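ABC transporter substrate-binding protein-branched chain amino acid transport (Streptococcus pneumoniae, PDB 4GNR) probably captures branched-chain amino acids such as isoleucine and hands them to an ABC transporter for import. Local coordinates at residues K195-I200 / I221-V226; A143-L148 / K169-A174. All coordinates share one frame; numbering follows the deposited sequence. Where two conformers were deposited one is given.

Contact 1. Residues K195-I200 / I221-V226; sequences KDFDAI and IDKPIV. With MG (magnesium ion), chain D.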
ATOM      1  N   LYS A 195       6.596   8.286 -30.572  1.00 17.11           N
ATOM      2  CA  LYS A 195       7.812   7.494 -30.401  1.00 17.05           C
ATOM      3  C   LYS A 195       7.487   6.022 -30.253  1.00 16.22           C
ATOM      4  O   LYS A 195       6.495   5.669 -29.689  1.00 16.69           O
ATOM      5  CB  LYS A 195       8.565   7.882 -29.145  1.00 16.88           C
ATOM      6  CG  LYS A 195       9.071   9.316 -29.101  1.00 19.06           C
ATOM      7  CD  LYS A 195       9.687   9.663 -27.747  1.00 20.73           C
ATOM      8  CE  LYS A 195      10.337  11.062 -27.701  1.00 23.82           C
ATOM      9  NZ  LYS A 195      11.528  11.198 -28.599  1.00 26.92           N
ATOM     10  N   ASP A 196       8.280   5.140 -30.828  0.70 14.59           N
ATOM     11  CA  ASP A 196       7.962   3.759 -30.621  0.70 13.92           C
ATOM     12  C   ASP A 196       8.412   3.471 -29.193  0.70 15.26           C
ATOM     13  O   ASP A 196       9.392   4.026 -28.683  0.70 15.05           O
ATOM     14  CB  ASP A 196       8.740   2.828 -31.532  0.70 12.62           C
ATOM     15  CG  ASP A 196       8.190   1.396 -31.524  0.70 12.94           C
ATOM     16  OD1 ASP A 196       7.022   1.218 -31.113  0.70 13.71           O
ATOM     17  OD2 ASP A 196       8.918   0.465 -31.945  0.70 13.58           O
ATOM     18  N   PHE A 197       7.610   2.706 -28.496  1.00 16.17           N
ATOM     19  CA  PHE A 197       7.930   2.251 -27.114  1.00 15.88           C
ATOM     20  C   PHE A 197       7.100   1.011 -26.980  1.00 15.95           C
ATOM     21  O   PHE A 197       6.128   0.836 -27.721  1.00 17.58           O
ATOM     22  CB  PHE A 197       7.686   3.257 -25.974  1.00 16.10           C
ATOM     23  CG  PHE A 197       6.347   3.833 -26.001  1.00 13.53           C
ATOM     24  CD1 PHE A 197       5.278   3.181 -25.434  1.00 14.07           C
ATOM     25  CD2 PHE A 197       6.133   5.023 -26.648  1.00 14.38           C
ATOM     26  CE1 PHE A 197       4.023   3.716 -25.514  1.00 15.23           C
ATOM     27  CE2 PHE A 197       4.895   5.555 -26.737  1.00 15.35           C
ATOM     28  CZ  PHE A 197       3.834   4.912 -26.176  1.00 15.79           C
ATOM     29  N   ASP A 198       7.496   0.169 -26.029  1.00 14.39           N
ATOM     30  CA  ASP A 198       6.822  -1.097 -25.795  1.00 14.26           C
ATOM     31  C   ASP A 198       5.970  -1.072 -24.525  1.00 13.34           C
ATOM     32  O   ASP A 198       5.130  -1.928 -24.329  1.00 13.85           O
ATOM     33  CB  ASP A 198       7.874  -2.207 -25.679  1.00 14.92           C
ATOM     34  CG  ASP A 198       8.743  -2.324 -26.912  1.00 16.92           C
ATOM     35  OD1 ASP A 198       8.216  -2.230 -28.030  1.00 19.55           O
ATOM     36  OD2 ASP A 198       9.960  -2.569 -26.770  1.00 19.25           O
ATOM     37  N   ALA A 199       6.220  -0.115 -23.639  1.00 12.44           N
ATOM     38  CA  ALA A 199       5.475   0.015 -22.387  1.00 11.53           C
ATOM     39  C   ALA A 199       5.742   1.375 -21.783  1.00 10.67           C
ATOM     40  O   ALA A 199       6.763   2.013 -22.109  1.00 11.66           O
ATOM     41  CB  ALA A 199       5.881  -1.103 -21.394  1.00 12.27           C
ATOM     42  N   ILE A 200       4.809   1.795 -20.930  1.00 10.80           N
ATOM     43  CA  ILE A 200       4.946   3.033 -20.177  1.00 10.32           C
ATOM     44  C   ILE A 200       4.900   2.646 -18.677  1.00  9.43           C
ATOM     45  O   ILE A 200       3.945   2.022 -18.250  1.00 10.79           O
ATOM     46  CB  ILE A 200       3.821   4.049 -20.439  1.00 10.75           C
ATOM     47  CG1 ILE A 200       3.658   4.322 -21.938  1.00 13.12           C
ATOM     48  CG2 ILE A 200       4.112   5.333 -19.685  1.00 12.26           C
ATOM     49  CD1 ILE A 200       2.532   5.327 -22.241  1.00 15.61           C
ATOM     50  N   ILE A 221      -2.974   5.608 -27.402  1.00 11.88           N
ATOM     51  CA  ILE A 221      -1.813   4.866 -26.892  1.00 12.13           C
ATOM     52  C   ILE A 221      -2.395   3.614 -26.241  1.00 11.57           C
ATOM     53  O   ILE A 221      -3.109   3.701 -25.242  1.00 12.58           O
ATOM     54  CB  ILE A 221      -1.041   5.660 -25.877  1.00 12.08           C
ATOM     55  CG1 ILE A 221      -0.438   6.904 -26.527  1.00 13.02           C
ATOM     56  CG2 ILE A 221       0.067   4.793 -25.261  1.00 14.48           C
ATOM     57  CD1 ILE A 221       0.159   7.879 -25.531  1.00 15.17           C
ATOM     58  N   ASP A 222      -2.067   2.463 -26.829  1.00 12.44           N
ATOM     59  CA  ASP A 222      -2.569   1.147 -26.392  1.00 12.81           C
ATOM     60  C   ASP A 222      -1.584   0.233 -25.699  1.00 11.22           C
ATOM     61  O   ASP A 222      -1.975  -0.785 -25.120  1.00 12.64           O
ATOM     62  CB  ASP A 222      -3.124   0.406 -27.619  1.00 14.13           C
ATOM     63  CG  ASP A 222      -4.305   1.090 -28.201  1.00 18.62           C
ATOM     64  OD1 ASP A 222      -4.982   1.795 -27.430  1.00 22.38           O
ATOM     65  OD2 ASP A 222      -4.561   0.911 -29.409  1.00 21.99           O
ATOM     66  N   LYS A 223      -0.311   0.576 -25.769  1.00 11.08           N
ATOM     67  CA  LYS A 223       0.747  -0.242 -25.183  1.00 10.42           C
ATOM     68  C   LYS A 223       0.585  -0.389 -23.665  1.00 10.21           C
ATOM     69  O   LYS A 223      -0.070   0.419 -23.000  1.00 10.63           O
ATOM     70  CB  LYS A 223       2.134   0.329 -25.502  1.00 11.01           C
ATOM     71  CG  LYS A 223       2.640   0.101 -26.938  1.00 13.58           C
ATOM     72  CD  LYS A 223       2.915  -1.396 -27.261  1.00 13.64           C
ATOM     73  CE  LYS A 223       3.423  -1.633 -28.651  1.00 17.20           C
ATOM     74  NZ  LYS A 223       3.650  -3.088 -28.875  1.00 19.13           N
ATOM     75  N   PRO A 224       1.182  -1.451 -23.103  1.00  9.86           N
ATOM     76  CA  PRO A 224       1.086  -1.664 -21.658  1.00  9.45           C
ATOM     77  C   PRO A 224       1.482  -0.462 -20.821  1.00  9.57           C
ATOM     78  O   PRO A 224       2.461   0.217 -21.128  1.00 10.46           O
ATOM     79  CB  PRO A 224       2.077  -2.814 -21.432  1.00 10.21           C
ATOM     80  CG  PRO A 224       1.992  -3.622 -22.707  1.00 10.14           C
ATOM     81  CD  PRO A 224       1.895  -2.551 -23.782  1.00 10.32           C
ATOM     82  N   ILE A 225       0.679  -0.222 -19.783  1.00  9.03           N
ATOM     83  CA  ILE A 225       0.940   0.812 -18.744  1.00  9.04           C
ATOM     84  C   ILE A 225       1.161  -0.021 -17.470  1.00  8.83           C
ATOM     85  O   ILE A 225       0.292  -0.819 -17.104  1.00  9.66           O
ATOM     86  CB  ILE A 225      -0.137   1.862 -18.629  1.00  9.63           C
ATOM     87  CG1 ILE A 225      -0.170   2.668 -19.942  1.00  9.93           C
ATOM     88  CG2 ILE A 225       0.143   2.783 -17.429  1.00 10.51           C
ATOM     89  CD1 ILE A 225      -1.313   3.652 -20.007  1.00 11.19           C
ATOM     90  N   VAL A 226       2.313   0.170 -16.821  1.00  8.76           N
ATOM     91  CA  VAL A 226       2.727  -0.643 -15.686  1.00  8.21           C
ATOM     92  C   VAL A 226       2.977   0.223 -14.468  1.00  7.57           C
ATOM     93  O   VAL A 226       3.675   1.239 -14.547  1.00  9.01           O
ATOM     94  CB  VAL A 226       4.024  -1.398 -16.066  1.00  9.23           C
ATOM     95  CG1 VAL A 226       4.435  -2.388 -14.964  1.00 10.25           C
ATOM     96  CG2 VAL A 226       3.872  -2.133 -17.395  1.00 11.28           C
TER
HETATM   97 MG    MG D 403       8.292  -1.561 -32.199  0.50 10.54          MG
HETATM   98  O   HOH W   1       6.570  -1.390 -31.093  1.00 22.14           O
HETATM   99  O   HOH W   2       5.747  -4.558 -27.209  1.00 23.52           O
HETATM  100  O   HOH W   3       9.176  -2.012 -30.446  1.00 19.68           O
HETATM  101  O   HOH W   4       7.010  -0.877 -33.926  1.00 13.00           O
HETATM  102  O   HOH W   5      10.261  -2.002 -33.023  0.50 11.53           O
HETATM  103  O   HOH W   6       7.919  -3.495 -32.590  1.00 15.26           O

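Contact 2. Residues A143-L148 / K169-A174; sequences AKKVVL and KGEIVA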
ATOM      1  N   ALA A 143       9.775  -5.851 -23.510  1.00 14.23           N
ATOM      2  CA  ALA A 143      10.070  -4.447 -23.824  1.00 14.45           C
ATOM      3  C   ALA A 143      11.535  -3.991 -23.837  1.00 14.99           C
ATOM      4  O   ALA A 143      12.163  -3.918 -22.791  1.00 17.34           O
ATOM      5  CB  ALA A 143       9.258  -3.557 -22.844  1.00 16.30           C
ATOM      6  N   LYS A 144      12.056  -3.695 -25.029  1.00 14.43           N
ATOM      7  CA  LYS A 144      13.426  -3.193 -25.214  1.00 15.96           C
ATOM      8  C   LYS A 144      13.477  -1.655 -25.148  1.00 13.69           C
ATOM      9  O   LYS A 144      14.550  -1.063 -25.044  1.00 15.24           O
ATOM     10  CB  LYS A 144      14.016  -3.682 -26.531  1.00 17.75           C
ATOM     11  CG  LYS A 144      14.105  -5.202 -26.633  1.00 21.92           C
ATOM     12  CD  LYS A 144      14.756  -5.659 -27.935  1.00 26.33           C
ATOM     13  CE  LYS A 144      16.195  -5.179 -28.059  1.00 28.94           C
ATOM     14  NZ  LYS A 144      17.062  -5.714 -26.975  1.00 31.54           N
ATOM     15  N   LYS A 145      12.323  -1.006 -25.208  0.50 13.45           N
ATOM     16  CA  LYS A 145      12.266   0.459 -25.112  0.50 13.52           C
ATOM     17  C   LYS A 145      11.019   0.782 -24.295  0.50 12.82           C
ATOM     18  O   LYS A 145       9.969   0.199 -24.520  0.50 12.71           O
ATOM     19  CB  LYS A 145      12.241   1.169 -26.475  0.50 13.33           C
ATOM     20  CG  LYS A 145      13.471   0.967 -27.348  0.50 14.07           C
ATOM     21  CD  LYS A 145      13.327   1.692 -28.687  0.50 15.75           C
ATOM     22  CE  LYS A 145      14.526   1.478 -29.593  0.50 17.84           C
ATOM     23  NZ  LYS A 145      14.372   2.149 -30.914  0.50 19.54           N
ATOM     24  N   VAL A 146      11.141   1.710 -23.352  1.00 12.15           N
ATOM     25  CA  VAL A 146      10.040   2.116 -22.482  1.00 11.10           C
ATOM     26  C   VAL A 146      10.062   3.625 -22.273  1.00 11.12           C
ATOM     27  O   VAL A 146      11.063   4.308 -22.493  1.00 12.63           O
ATOM     28  CB  VAL A 146      10.109   1.501 -21.053  1.00 11.50           C
ATOM     29  CG1 VAL A 146      10.076  -0.017 -21.121  1.00 12.70           C
ATOM     30  CG2 VAL A 146      11.314   2.034 -20.289  1.00 14.04           C
ATOM     31  N   VAL A 147       8.887   4.112 -21.888  1.00 10.53           N
ATOM     32  CA  VAL A 147       8.695   5.444 -21.424  1.00 10.72           C
ATOM     33  C   VAL A 147       8.576   5.326 -19.870  1.00  9.95           C
ATOM     34  O   VAL A 147       7.907   4.455 -19.368  1.00 10.30           O
ATOM     35  CB  VAL A 147       7.406   6.112 -21.930  1.00 11.65           C
ATOM     36  CG1 VAL A 147       7.134   7.427 -21.222  1.00 12.86           C
ATOM     37  CG2 VAL A 147       7.460   6.308 -23.438  1.00 13.49           C
ATOM     38  N   LEU A 148       9.233   6.215 -19.137  1.00 10.02           N
ATOM     39  CA  LEU A 148       9.172   6.302 -17.662  1.00  9.87           C
ATOM     40  C   LEU A 148       8.476   7.658 -17.389  1.00 10.05           C
ATOM     41  O   LEU A 148       8.958   8.707 -17.863  1.00 12.30           O
ATOM     42  CB  LEU A 148      10.553   6.207 -17.028  1.00 10.05           C
ATOM     43  CG  LEU A 148      10.626   6.221 -15.499  1.00 10.32           C
ATOM     44  CD1 LEU A 148       9.762   5.111 -14.861  1.00 10.31           C
ATOM     45  CD2 LEU A 148      12.085   6.112 -15.046  1.00 11.51           C
ATOM     46  N   LYS A 169      17.831  -2.552 -18.540  1.00 11.59           N
ATOM     47  CA  LYS A 169      18.921  -2.580 -19.532  1.00 12.40           C
ATOM     48  C   LYS A 169      18.509  -2.163 -20.934  1.00 13.46           C
ATOM     49  O   LYS A 169      19.347  -2.078 -21.828  1.00 15.07           O
ATOM     50  CB  LYS A 169      19.611  -3.954 -19.554  1.00 13.25           C
ATOM     51  CG  LYS A 169      20.210  -4.348 -18.196  1.00 14.26           C
ATOM     52  CD  LYS A 169      21.181  -3.316 -17.640  1.00 19.63           C
ATOM     53  CE  LYS A 169      21.644  -3.682 -16.247  1.00 22.44           C
ATOM     54  NZ  LYS A 169      22.512  -2.610 -15.675  1.00 25.97           N
ATOM     55  N   GLY A 170      17.218  -1.913 -21.111  1.00 13.15           N
ATOM     56  CA  GLY A 170      16.694  -1.459 -22.382  1.00 14.05           C
ATOM     57  C   GLY A 170      16.872   0.058 -22.446  1.00 13.92           C
ATOM     58  O   GLY A 170      17.597   0.666 -21.645  1.00 15.62           O
ATOM     59  N   GLU A 171      16.249   0.669 -23.441  1.00 14.54           N
ATOM     60  CA  GLU A 171      16.351   2.108 -23.605  1.00 15.13           C
ATOM     61  C   GLU A 171      15.111   2.829 -23.090  1.00 14.19           C
ATOM     62  O   GLU A 171      13.984   2.450 -23.389  1.00 13.93           O
ATOM     63  CB  GLU A 171      16.564   2.499 -25.075  1.00 15.81           C
ATOM     64  CG  GLU A 171      16.721   4.017 -25.272  1.00 19.59           C
ATOM     65  CD  GLU A 171      16.880   4.442 -26.722  1.00 22.93           C
ATOM     66  OE1 GLU A 171      16.848   3.559 -27.603  1.00 27.25           O
ATOM     67  OE2 GLU A 171      17.020   5.664 -26.976  1.00 26.02           O
ATOM     68  N   ILE A 172      15.337   3.832 -22.259  1.00 13.34           N
ATOM     69  CA  ILE A 172      14.279   4.695 -21.743  1.00 13.70           C
ATOM     70  C   ILE A 172      14.225   5.818 -22.800  1.00 14.14           C
ATOM     71  O   ILE A 172      15.071   6.724 -22.829  1.00 16.26           O
ATOM     72  CB  ILE A 172      14.557   5.195 -20.322  1.00 13.98           C
ATOM     73  CG1 ILE A 172      14.659   4.009 -19.350  1.00 13.67           C
ATOM     74  CG2 ILE A 172      13.436   6.120 -19.872  1.00 14.53           C
ATOM     75  CD1 ILE A 172      14.925   4.380 -17.888  1.00 14.84           C
ATOM     76  N   VAL A 173      13.230   5.728 -23.678  1.00 14.39           N
ATOM     77  CA  VAL A 173      13.084   6.672 -24.813  1.00 15.15           C
ATOM     78  C   VAL A 173      12.505   8.025 -24.435  1.00 15.12           C
ATOM     79  O   VAL A 173      12.627   8.987 -25.199  1.00 16.81           O
ATOM     80  CB  VAL A 173      12.319   6.045 -25.990  1.00 16.04           C
ATOM     81  CG1 VAL A 173      13.057   4.803 -26.496  1.00 17.87           C
ATOM     82  CG2 VAL A 173      10.876   5.759 -25.675  1.00 18.20           C
ATOM     83  N   ALA A 174      11.846   8.091 -23.287  1.00 14.52           N
ATOM     84  CA  ALA A 174      11.299   9.341 -22.782  1.00 14.27           C
ATOM     85  C   ALA A 174      11.237   9.137 -21.262  1.00 14.13           C
ATOM     86  O   ALA A 174      10.800   8.092 -20.785  1.00 13.99           O
ATOM     87  CB  ALA A 174       9.927   9.703 -23.374  1.00 15.71           C
TER

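Contact 1. Residues K195-I200 / I221-V226
I200 is bonded to P224 and V226, the residues before and after I225, its partner in a parallel bridge. Its amide N donates to P224 O at 2.8 Å and its carbonyl O accepts from V226 N at 2.9 Å, so both main-chain groups of I200 are satisfied by segment 221-226. Each acceptor also meets a C-H, from A199 CA and I225 CA respectively. P224 has no N-H to offer; its CD instead lies 3.3 Å from D198 O.

K223 bends at chi2 (-67°), and its CG and CD pass over F197 O and D198 O. NZ then donates to water 2 at 3.1 Å. That water reaches D198 OD1 only weakly, leaving NZ and D198 OD1 4.7 Å apart, opposite charges that do not touch. A firmer donor to D198 OD1 is water 3, at 2.6 Å, one of five waters on the magnesium ion. In the conformer given, D196 OD2 takes the sixth position at 2.1 Å, while its OD1 accepts from water 1, another ligand of the metal. D198 OD2 is gripped by the backbone amides of K144 and K145.

In the apolar part, I221 CG2 meets F197 CZ at the ring edge, 3.9 Å away, and also touches I200 CD1.

The pair belongs to a beta-alpha-beta crossover: I225 packs against helix 206-218, whose R217 bonds to I221 O and K223 O. V147 of strand 145-151 touches F197 and I200, and strand 248-252 continues the sheet beyond I225.

Contact 2. Residues A143-L148 / K169-A174
V146 and I172 pair side by side in a parallel ladder in which V146 makes two of the four hydrogen bonds. Its N donates to E171 O at 2.9 Å and its O accepts from V173 N at 2.8 Å, the latter bond bent to 146° at the hydrogen. Before this pair E171 N donates to K144 O, from a position tilted 29° out of the carbonyl plane. After it, L148 N bonds to A174 O at 2.9 Å, one residue further on than regular parallel pairing would give, consistent with the corner the chain turns at V173. CA-H groups of K145, I172 and V147 add close approaches to E171 O, V146 O and A174 O.

Apolar contacts lie on both faces. On that of V146 and I172, V146 CG2 meets I172 CG1 at 4.0 Å, and I172 CG2 reaches L148 CB. On the other, V147 CG1 and CG2 rest against A174 CB. V173 splits its methyls: CG1 packs across the K145 chain in the conformer given, 3.7 Å from CB, whereas CG2 touches V147 CG2. Set between the backbone N and carbonyl carbon, V173 CG2 also packs against a polar atom, V146 O, at 3.5 Å.

The charged pair is looser. In that same K145 conformer, K145 and E171 extend side by side in the same direction, with CE 3.7 Å from OE1 but NZ 4.4 Å from it, too far for a salt bridge.

F164 and R165 of helix 155-167 cover I172, and F164 also touches V146. Strand, covering helix and adjacent parallel strand form the right-handed beta-alpha-beta crossover of periplasmic-binding-protein lobes, here at the sheet's edge.

Overall arrangement
Contacts 1 and 2 are strand pairings in one sheet, their centres 10 Å apart, separated by the pairing of strands 145-151 and 199-201. The seam between them is tight: D198 N lies 2.9 Å from K145 O, a probable hydrogen bond, D198 CB packs 3.4 Å from A143 CB, and A199 O is 3.5 Å from V146 CB. In the conformers given, D196 of contact 1 binds magnesium and the K145 side chain of contact 2 is about 7 Å from it. Both contacts gather the starts of their strands. The isoleucine pocket draws in part on residues that follow the strand ends: Y156 after 145-151, Y205 after 199-201, and D229 and G230 after 225-227.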